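Similarities with probable monooxygenase (Photorhabdus luminescens, PDB 4HB9) binds flavin-adenine dinucleotide and probably acts as a flavin-dependent monooxygenase of the aromatic-ring hydroxylase type. Local coordinates at residues A[210-222]-A[378-390]. Sequence-based numbering, arbitrary orientation.
With EDO (1,2-ethanediol), chain F.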
ATOM      1  N   ASN A 210       4.548 -18.402  -5.751  1.00 26.66           N
ATOM      2  CA  ASN A 210       4.714 -19.690  -5.096  1.00 25.52           C
ATOM      3  C   ASN A 210       4.542 -19.526  -3.603  1.00 24.78           C
ATOM      4  O   ASN A 210       4.982 -18.526  -3.025  1.00 23.54           O
ATOM      5  CB  ASN A 210       6.102 -20.274  -5.354  1.00 27.56           C
ATOM      6  CG  ASN A 210       6.458 -20.338  -6.835  1.00 30.86           C
ATOM      7  OD1 ASN A 210       5.878 -21.092  -7.583  1.00 32.40           O
ATOM      8  ND2 ASN A 210       7.402 -19.527  -7.251  1.00 35.33           N
ATOM      9  N   SER A 211       3.922 -20.524  -2.985  1.00 22.01           N
ATOM     10  CA  SER A 211       3.856 -20.621  -1.541  1.00 22.52           C
ATOM     11  C   SER A 211       4.520 -21.886  -1.044  1.00 22.09           C
ATOM     12  O   SER A 211       4.253 -22.956  -1.573  1.00 24.30           O
ATOM     13  CB  SER A 211       2.405 -20.604  -1.111  1.00 23.27           C
ATOM     14  OG  SER A 211       1.960 -19.264  -1.033  1.00 25.22           O
ATOM     15  N   ILE A 212       5.381 -21.756  -0.035  1.00 20.59           N
ATOM     16  CA  ILE A 212       6.032 -22.877   0.570  1.00 21.94           C
ATOM     17  C   ILE A 212       5.331 -23.138   1.870  1.00 22.43           C
ATOM     18  O   ILE A 212       5.286 -22.260   2.750  1.00 21.97           O
ATOM     19  CB  ILE A 212       7.512 -22.610   0.848  1.00 21.94           C
ATOM     20  CG1 ILE A 212       8.230 -22.110  -0.413  1.00 23.02           C
ATOM     21  CG2 ILE A 212       8.169 -23.836   1.449  1.00 22.01           C
ATOM     22  CD1 ILE A 212       8.048 -22.921  -1.670  1.00 24.46           C
ATOM     23  N   VAL A 213       4.790 -24.347   1.988  1.00 22.37           N
ATOM     24  CA  VAL A 213       4.021 -24.746   3.161  1.00 22.97           C
ATOM     25  C   VAL A 213       4.758 -25.831   3.918  1.00 23.10           C
ATOM     26  O   VAL A 213       4.672 -27.008   3.549  1.00 23.76           O
ATOM     27  CB  VAL A 213       2.620 -25.267   2.790  1.00 22.87           C
ATOM     28  CG1 VAL A 213       1.785 -25.454   4.055  1.00 24.46           C
ATOM     29  CG2 VAL A 213       1.920 -24.302   1.857  1.00 24.46           C
ATOM     30  N   PRO A 214       5.485 -25.457   4.976  1.00 22.01           N
ATOM     31  CA  PRO A 214       6.244 -26.452   5.731  1.00 22.47           C
ATOM     32  C   PRO A 214       5.424 -27.158   6.804  1.00 24.30           C
ATOM     33  O   PRO A 214       4.238 -26.864   6.976  1.00 20.58           O
ATOM     34  CB  PRO A 214       7.333 -25.610   6.377  1.00 22.55           C
ATOM     35  CG  PRO A 214       6.633 -24.319   6.650  1.00 22.03           C
ATOM     36  CD  PRO A 214       5.671 -24.108   5.527  1.00 21.57           C
ATOM     37  N   LYS A 215       6.075 -28.045   7.554  1.00 25.75           N
ATOM     38  CA  LYS A 215       5.427 -28.697   8.700  1.00 27.71           C
ATOM     39  C   LYS A 215       5.421 -27.787   9.902  1.00 24.85           C
ATOM     40  O   LYS A 215       4.608 -27.943  10.796  1.00 26.25           O
ATOM     41  CB  LYS A 215       6.142 -30.002   9.094  1.00 31.23           C
ATOM     42  CG  LYS A 215       6.258 -31.027   7.981  1.00 36.36           C
ATOM     43  CD  LYS A 215       7.460 -31.944   8.230  1.00 43.18           C
ATOM     44  CE  LYS A 215       7.844 -32.739   6.990  1.00 46.86           C
ATOM     45  NZ  LYS A 215       6.919 -33.891   6.807  1.00 49.06           N
ATOM     46  N   SER A 216       6.376 -26.870   9.956  1.00 23.45           N
ATOM     47  CA  SER A 216       6.416 -25.894  11.016  1.00 21.87           C
ATOM     48  C   SER A 216       5.299 -24.856  10.844  1.00 21.08           C
ATOM     49  O   SER A 216       4.746 -24.720   9.775  1.00 20.86           O
ATOM     50  CB  SER A 216       7.759 -25.211  11.015  1.00 23.10           C
ATOM     51  OG  SER A 216       8.152 -24.909   9.683  1.00 21.56           O
ATOM     52  N   PRO A 217       4.957 -24.132  11.922  1.00 21.25           N
ATOM     53  CA  PRO A 217       3.841 -23.197  11.853  1.00 20.98           C
ATOM     54  C   PRO A 217       4.250 -21.849  11.235  1.00 19.51           C
ATOM     55  O   PRO A 217       4.177 -20.807  11.873  1.00 20.59           O
ATOM     56  CB  PRO A 217       3.446 -23.041  13.315  1.00 21.37           C
ATOM     57  CG  PRO A 217       4.724 -23.220  14.072  1.00 22.51           C
ATOM     58  CD  PRO A 217       5.465 -24.283  13.301  1.00 22.25           C
ATOM     59  N   ASP A 218       4.685 -21.891   9.997  1.00 19.45           N
ATOM     60  CA  ASP A 218       5.161 -20.690   9.319  1.00 18.38           C
ATOM     61  C   ASP A 218       5.043 -20.894   7.831  1.00 18.68           C
ATOM     62  O   ASP A 218       4.489 -21.907   7.375  1.00 18.06           O
ATOM     63  CB  ASP A 218       6.586 -20.320   9.806  1.00 19.23           C
ATOM     64  CG  ASP A 218       7.575 -21.492   9.764  1.00 20.45           C
ATOM     65  OD1 ASP A 218       7.331 -22.525   9.137  1.00 19.53           O
ATOM     66  OD2 ASP A 218       8.644 -21.333  10.378  1.00 22.90           O
ATOM     67  N   TRP A 219       5.485 -19.922   7.043  1.00 18.08           N
ATOM     68  CA  TRP A 219       5.140 -19.914   5.632  1.00 18.36           C
ATOM     69  C   TRP A 219       6.167 -19.103   4.866  1.00 17.41           C
ATOM     70  O   TRP A 219       6.704 -18.155   5.420  1.00 17.75           O
ATOM     71  CB  TRP A 219       3.775 -19.243   5.499  1.00 18.19           C
ATOM     72  CG  TRP A 219       3.063 -19.387   4.207  1.00 18.36           C
ATOM     73  CD1 TRP A 219       3.267 -18.672   3.065  1.00 18.91           C
ATOM     74  CD2 TRP A 219       1.959 -20.245   3.954  1.00 19.23           C
ATOM     75  NE1 TRP A 219       2.376 -19.062   2.098  1.00 20.30           N
ATOM     76  CE2 TRP A 219       1.553 -20.023   2.628  1.00 20.42           C
ATOM     77  CE3 TRP A 219       1.270 -21.184   4.723  1.00 20.75           C
ATOM     78  CZ2 TRP A 219       0.485 -20.705   2.054  1.00 22.06           C
ATOM     79  CZ3 TRP A 219       0.206 -21.846   4.158  1.00 22.20           C
ATOM     80  CH2 TRP A 219      -0.178 -21.612   2.846  1.00 22.16           C
ATOM     81  N   LEU A 220       6.374 -19.420   3.597  1.00 16.79           N
ATOM     82  CA  LEU A 220       7.220 -18.577   2.713  1.00 17.49           C
ATOM     83  C   LEU A 220       6.498 -18.319   1.408  1.00 17.26           C
ATOM     84  O   LEU A 220       6.104 -19.263   0.682  1.00 19.39           O
ATOM     85  CB  LEU A 220       8.578 -19.190   2.439  1.00 17.05           C
ATOM     86  CG  LEU A 220       9.582 -18.282   1.712  1.00 17.21           C
ATOM     87  CD1 LEU A 220      10.171 -17.208   2.639  1.00 17.05           C
ATOM     88  CD2 LEU A 220      10.729 -19.117   1.176  1.00 19.22           C
ATOM     89  N   PHE A 221       6.270 -17.034   1.136  1.00 18.44           N
ATOM     90  CA  PHE A 221       5.576 -16.600  -0.063  1.00 20.53           C
ATOM     91  C   PHE A 221       6.637 -16.037  -1.009  1.00 20.22           C
ATOM     92  O   PHE A 221       7.520 -15.306  -0.564  1.00 20.21           O
ATOM     93  CB  PHE A 221       4.486 -15.571   0.275  1.00 22.69           C
ATOM     94  CG  PHE A 221       3.785 -15.040  -0.931  1.00 28.25           C
ATOM     95  CD1 PHE A 221       2.977 -15.875  -1.696  1.00 32.31           C
ATOM     96  CD2 PHE A 221       3.978 -13.731  -1.357  1.00 29.71           C
ATOM     97  CE1 PHE A 221       2.362 -15.408  -2.846  1.00 32.60           C
ATOM     98  CE2 PHE A 221       3.358 -13.252  -2.506  1.00 31.75           C
ATOM     99  CZ  PHE A 221       2.536 -14.091  -3.241  1.00 33.27           C
ATOM    100  N   ILE A 222       6.574 -16.394  -2.288  1.00 18.05           N
ATOM    101  CA  ILE A 222       7.541 -15.912  -3.281  1.00 19.30           C
ATOM    102  C   ILE A 222       6.821 -15.281  -4.471  1.00 20.71           C
ATOM    103  O   ILE A 222       5.937 -15.896  -5.061  1.00 22.04           O
ATOM    104  CB  ILE A 222       8.423 -17.062  -3.796  1.00 21.27           C
ATOM    105  CG1 ILE A 222       9.190 -17.691  -2.627  1.00 23.85           C
ATOM    106  CG2 ILE A 222       9.395 -16.580  -4.873  1.00 23.40           C
ATOM    107  CD1 ILE A 222       9.920 -18.969  -2.964  1.00 26.14           C
ATOM    108  N   LEU A 378      -6.767 -10.849   7.537  1.00 24.09           N
ATOM    109  CA  LEU A 378      -6.576 -11.481   8.816  1.00 24.23           C
ATOM    110  C   LEU A 378      -6.545 -13.008   8.679  1.00 24.14           C
ATOM    111  O   LEU A 378      -5.628 -13.657   9.179  1.00 23.41           O
ATOM    112  CB  LEU A 378      -7.670 -11.049   9.785  1.00 26.74           C
ATOM    113  CG  LEU A 378      -7.564 -11.576  11.215  1.00 29.24           C
ATOM    114  CD1 LEU A 378      -6.236 -11.234  11.869  1.00 30.15           C
ATOM    115  CD2 LEU A 378      -8.699 -11.000  12.038  1.00 31.50           C
ATOM    116  N   ARG A 379      -7.516 -13.587   7.979  1.00 23.99           N
ATOM    117  CA  ARG A 379      -7.533 -15.044   7.814  1.00 25.78           C
ATOM    118  C   ARG A 379      -6.319 -15.566   7.040  1.00 24.13           C
ATOM    119  O   ARG A 379      -5.811 -16.647   7.350  1.00 22.18           O
ATOM    120  CB  ARG A 379      -8.823 -15.509   7.140  1.00 29.48           C
ATOM    121  CG  ARG A 379     -10.049 -15.204   7.987  1.00 34.25           C
ATOM    122  CD  ARG A 379     -11.306 -15.887   7.477  1.00 39.12           C
ATOM    123  NE  ARG A 379     -11.865 -15.234   6.288  1.00 43.10           N
ATOM    124  CZ  ARG A 379     -12.606 -14.127   6.301  1.00 43.07           C
ATOM    125  NH1 ARG A 379     -12.887 -13.509   7.441  1.00 45.61           N
ATOM    126  NH2 ARG A 379     -13.057 -13.624   5.157  1.00 42.16           N
ATOM    127  N   SER A 380      -5.879 -14.812   6.039  1.00 21.51           N
ATOM    128  CA  SER A 380      -4.689 -15.176   5.270  0.50 22.93           C
ATOM    129  C   SER A 380      -3.452 -15.219   6.164  1.00 21.99           C
ATOM    130  O   SER A 380      -2.661 -16.168   6.108  1.00 21.79           O
ATOM    131  CB  SER A 380      -4.451 -14.184   4.124  0.50 23.34           C
ATOM    132  OG  SER A 380      -3.211 -14.449   3.499  0.50 24.17           O
ATOM    133  N   ALA A 381      -3.280 -14.192   6.990  1.00 20.12           N
ATOM    134  CA  ALA A 381      -2.162 -14.167   7.914  1.00 20.51           C
ATOM    135  C   ALA A 381      -2.234 -15.354   8.886  1.00 20.60           C
ATOM    136  O   ALA A 381      -1.233 -16.000   9.184  1.00 19.51           O
ATOM    137  CB  ALA A 381      -2.131 -12.850   8.665  1.00 21.72           C
ATOM    138  N   GLN A 382      -3.429 -15.649   9.398  1.00 19.15           N
ATOM    139  CA  GLN A 382      -3.573 -16.744  10.348  1.00 19.25           C
ATOM    140  C   GLN A 382      -3.283 -18.077   9.664  1.00 18.24           C
ATOM    141  O   GLN A 382      -2.673 -18.981  10.274  1.00 19.40           O
ATOM    142  CB  GLN A 382      -4.968 -16.734  10.964  1.00 19.95           C
ATOM    143  CG  GLN A 382      -5.243 -15.498  11.837  1.00 21.28           C
ATOM    144  CD  GLN A 382      -6.707 -15.377  12.269  1.00 22.60           C
ATOM    145  OE1 GLN A 382      -7.591 -15.881  11.597  1.00 23.41           O
ATOM    146  NE2 GLN A 382      -6.956 -14.671  13.370  1.00 22.48           N
ATOM    147  N   ASN A 383      -3.707 -18.194   8.416  1.00 18.21           N
ATOM    148  CA  ASN A 383      -3.469 -19.410   7.655  1.00 20.44           C
ATOM    149  C   ASN A 383      -1.968 -19.680   7.479  1.00 20.22           C
ATOM    150  O   ASN A 383      -1.531 -20.852   7.446  1.00 19.03           O
ATOM    151  CB  ASN A 383      -4.131 -19.351   6.298  1.00 21.61           C
ATOM    152  CG  ASN A 383      -4.084 -20.686   5.575  1.00 24.23           C
ATOM    153  OD1 ASN A 383      -4.345 -21.742   6.169  1.00 25.85           O
ATOM    154  ND2 ASN A 383      -3.725 -20.649   4.284  1.00 25.35           N
ATOM    155  N   ALA A 384      -1.161 -18.616   7.416  1.00 19.67           N
ATOM    156  CA  ALA A 384       0.278 -18.821   7.261  1.00 20.60           C
ATOM    157  C   ALA A 384       0.872 -19.606   8.453  1.00 19.99           C
ATOM    158  O   ALA A 384       1.841 -20.328   8.302  1.00 19.64           O
ATOM    159  CB  ALA A 384       0.983 -17.478   7.099  1.00 21.70           C
ATOM    160  N   VAL A 385       0.312 -19.409   9.649  1.00 19.33           N
ATOM    161  CA  VAL A 385       0.761 -20.084  10.859  1.00 20.28           C
ATOM    162  C   VAL A 385       0.004 -21.404  11.110  1.00 22.24           C
ATOM    163  O   VAL A 385       0.618 -22.417  11.469  1.00 19.94           O
ATOM    164  CB  VAL A 385       0.655 -19.134  12.070  1.00 21.55           C
ATOM    165  CG1 VAL A 385       1.115 -19.800  13.337  1.00 24.12           C
ATOM    166  CG2 VAL A 385       1.528 -17.901  11.836  1.00 21.61           C
ATOM    167  N   ILE A 386      -1.307 -21.406  10.879  1.00 21.98           N
ATOM    168  CA  ILE A 386      -2.133 -22.618  11.139  1.00 23.81           C
ATOM    169  C   ILE A 386      -2.171 -23.644  10.012  1.00 24.50           C
ATOM    170  O   ILE A 386      -2.223 -24.847  10.285  1.00 26.64           O
ATOM    171  CB  ILE A 386      -3.583 -22.244  11.464  1.00 25.81           C
ATOM    172  CG1 ILE A 386      -3.616 -21.415  12.734  1.00 27.89           C
ATOM    173  CG2 ILE A 386      -4.458 -23.505  11.611  1.00 26.76           C
ATOM    174  CD1 ILE A 386      -4.895 -20.636  12.895  1.00 29.16           C
ATOM    175  N   HIS A 387      -2.195 -23.180   8.762  1.00 23.54           N
ATOM    176  CA  HIS A 387      -2.262 -24.048   7.574  1.00 24.47           C
ATOM    177  C   HIS A 387      -3.615 -24.789   7.479  1.00 28.68           C
ATOM    178  O   HIS A 387      -3.670 -25.980   7.177  1.00 29.04           O
ATOM    179  CB  HIS A 387      -1.111 -25.074   7.523  1.00 23.80           C
ATOM    180  CG  HIS A 387       0.253 -24.466   7.608  1.00 23.20           C
ATOM    181  ND1 HIS A 387       1.401 -25.226   7.646  1.00 21.14           N
ATOM    182  CD2 HIS A 387       0.651 -23.174   7.692  1.00 22.22           C
ATOM    183  CE1 HIS A 387       2.447 -24.423   7.727  1.00 22.58           C
ATOM    184  NE2 HIS A 387       2.018 -23.175   7.773  1.00 22.18           N
ATOM    185  N   PHE A 388      -4.708 -24.082   7.715  1.00 31.39           N
ATOM    186  CA  PHE A 388      -6.033 -24.728   7.631  1.00 33.50           C
ATOM    187  C   PHE A 388      -6.518 -24.897   6.182  1.00 37.28           C
ATOM    188  O   PHE A 388      -7.387 -25.719   5.920  1.00 38.80           O
ATOM    189  CB  PHE A 388      -7.057 -23.983   8.511  1.00 33.52           C
ATOM    190  CG  PHE A 388      -7.117 -22.499   8.278  1.00 31.03           C
ATOM    191  CD1 PHE A 388      -7.743 -21.979   7.158  1.00 33.48           C
ATOM    192  CD2 PHE A 388      -6.574 -21.617   9.196  1.00 31.78           C
ATOM    193  CE1 PHE A 388      -7.812 -20.605   6.960  1.00 33.95           C
ATOM    194  CE2 PHE A 388      -6.653 -20.246   9.010  1.00 30.06           C
ATOM    195  CZ  PHE A 388      -7.263 -19.737   7.892  1.00 31.00           C
ATOM    196  N   SER A 389      -5.928 -24.159   5.238  1.00 40.40           N
ATOM    197  CA  SER A 389      -6.338 -24.187   3.824  1.00 45.68           C
ATOM    198  C   SER A 389      -5.736 -25.321   2.970  1.00 53.57           C
ATOM    199  O   SER A 389      -6.244 -25.604   1.886  1.00 60.51           O
ATOM    200  CB  SER A 389      -5.920 -22.887   3.140  1.00 47.19           C
ATOM    201  OG  SER A 389      -4.551 -22.978   2.762  1.00 41.06           O
ATOM    202  N   ILE A 390      -4.642 -25.928   3.425  1.00 58.08           N
ATOM    203  CA  ILE A 390      -3.899 -26.924   2.628  1.00 65.44           C
ATOM    204  C   ILE A 390      -4.745 -27.661   1.582  1.00 67.03           C
ATOM    205  O   ILE A 390      -4.453 -27.613   0.384  1.00 65.89           O
ATOM    206  CB  ILE A 390      -3.214 -27.978   3.530  1.00 70.29           C
ATOM    207  CG1 ILE A 390      -4.190 -28.495   4.606  1.00 74.59           C
ATOM    208  CG2 ILE A 390      -1.958 -27.385   4.150  1.00 70.69           C
ATOM    209  CD1 ILE A 390      -3.749 -29.767   5.308  1.00 74.55           C
TER
HETATM  210  C1  EDO F 505      -0.757 -17.136   2.946  1.00 48.65           C
HETATM  211  O1  EDO F 505      -0.488 -16.085   3.871  1.00 51.76           O
HETATM  212  C2  EDO F 505      -1.732 -18.115   3.577  1.00 47.07           C
HETATM  213  O2  EDO F 505      -3.079 -17.898   3.120  1.00 45.82           O
HETATM  214  O   HOH W   1       1.392 -27.985   7.424  1.00 32.50           O
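The rings of Trp219 and His387 meet as an offset edge-to-face pair: the edge of the indole's six-membered ring is turned toward the imidazole face, centroids 5.3 Å apart and planes at 72°, with His387 CD2 near the indole plane at 3.6 Å from Trp219 CE3. Val213 CG2 lies over one indole face, and C1 of a bound 1,2-ethanediol, likely picked up from the crystallisation solution, over the other; Val213 CG1 makes a CH-pi contact with a face of His387. One branched valine thus serves both rings. The contact joins a beta-hairpin within 210-222, whose turn carries Pro214 and Pro217, to the C-terminal end of the long helix 355-386. It lies far from the annotated FAD-binding residues.

The hairpin belongs to the mixed sheet, where Trp219 pairs through its backbone with Val249 of strand 240-251. Its CG is anti to the backbone N (chi1 -166°), which brings Trp219 CE3 to 3.6 Å from Ala384 CA. The small side chain of Ala384 suits this place, since its CB can come within 3.7 Å of Trp219 CB. On the five-membered ring, NE1 makes a weak hydrogen bond to Ser211 OG.

His387, the first residue beyond the helix, has positive phi, and its side chain turns back toward the hairpin. Imidazole suits the position because its flat edge carries two nitrogens. NE2 donates to Asp218 O at 2.8 Å in a bent bond (N-H...O 135°) and more weakly to Ala384 O, so one N-H bridges a hairpin carbonyl and a helix carbonyl that lie only 3.2 Å apart. Beside it, Pro217, at the centre of an inverse gamma turn, rests its CB against Val385 CG1 at 4.0 Å. At the ND1 edge of the ring, a water 2.8 Å from His387 ND1 donates to Pro214 O.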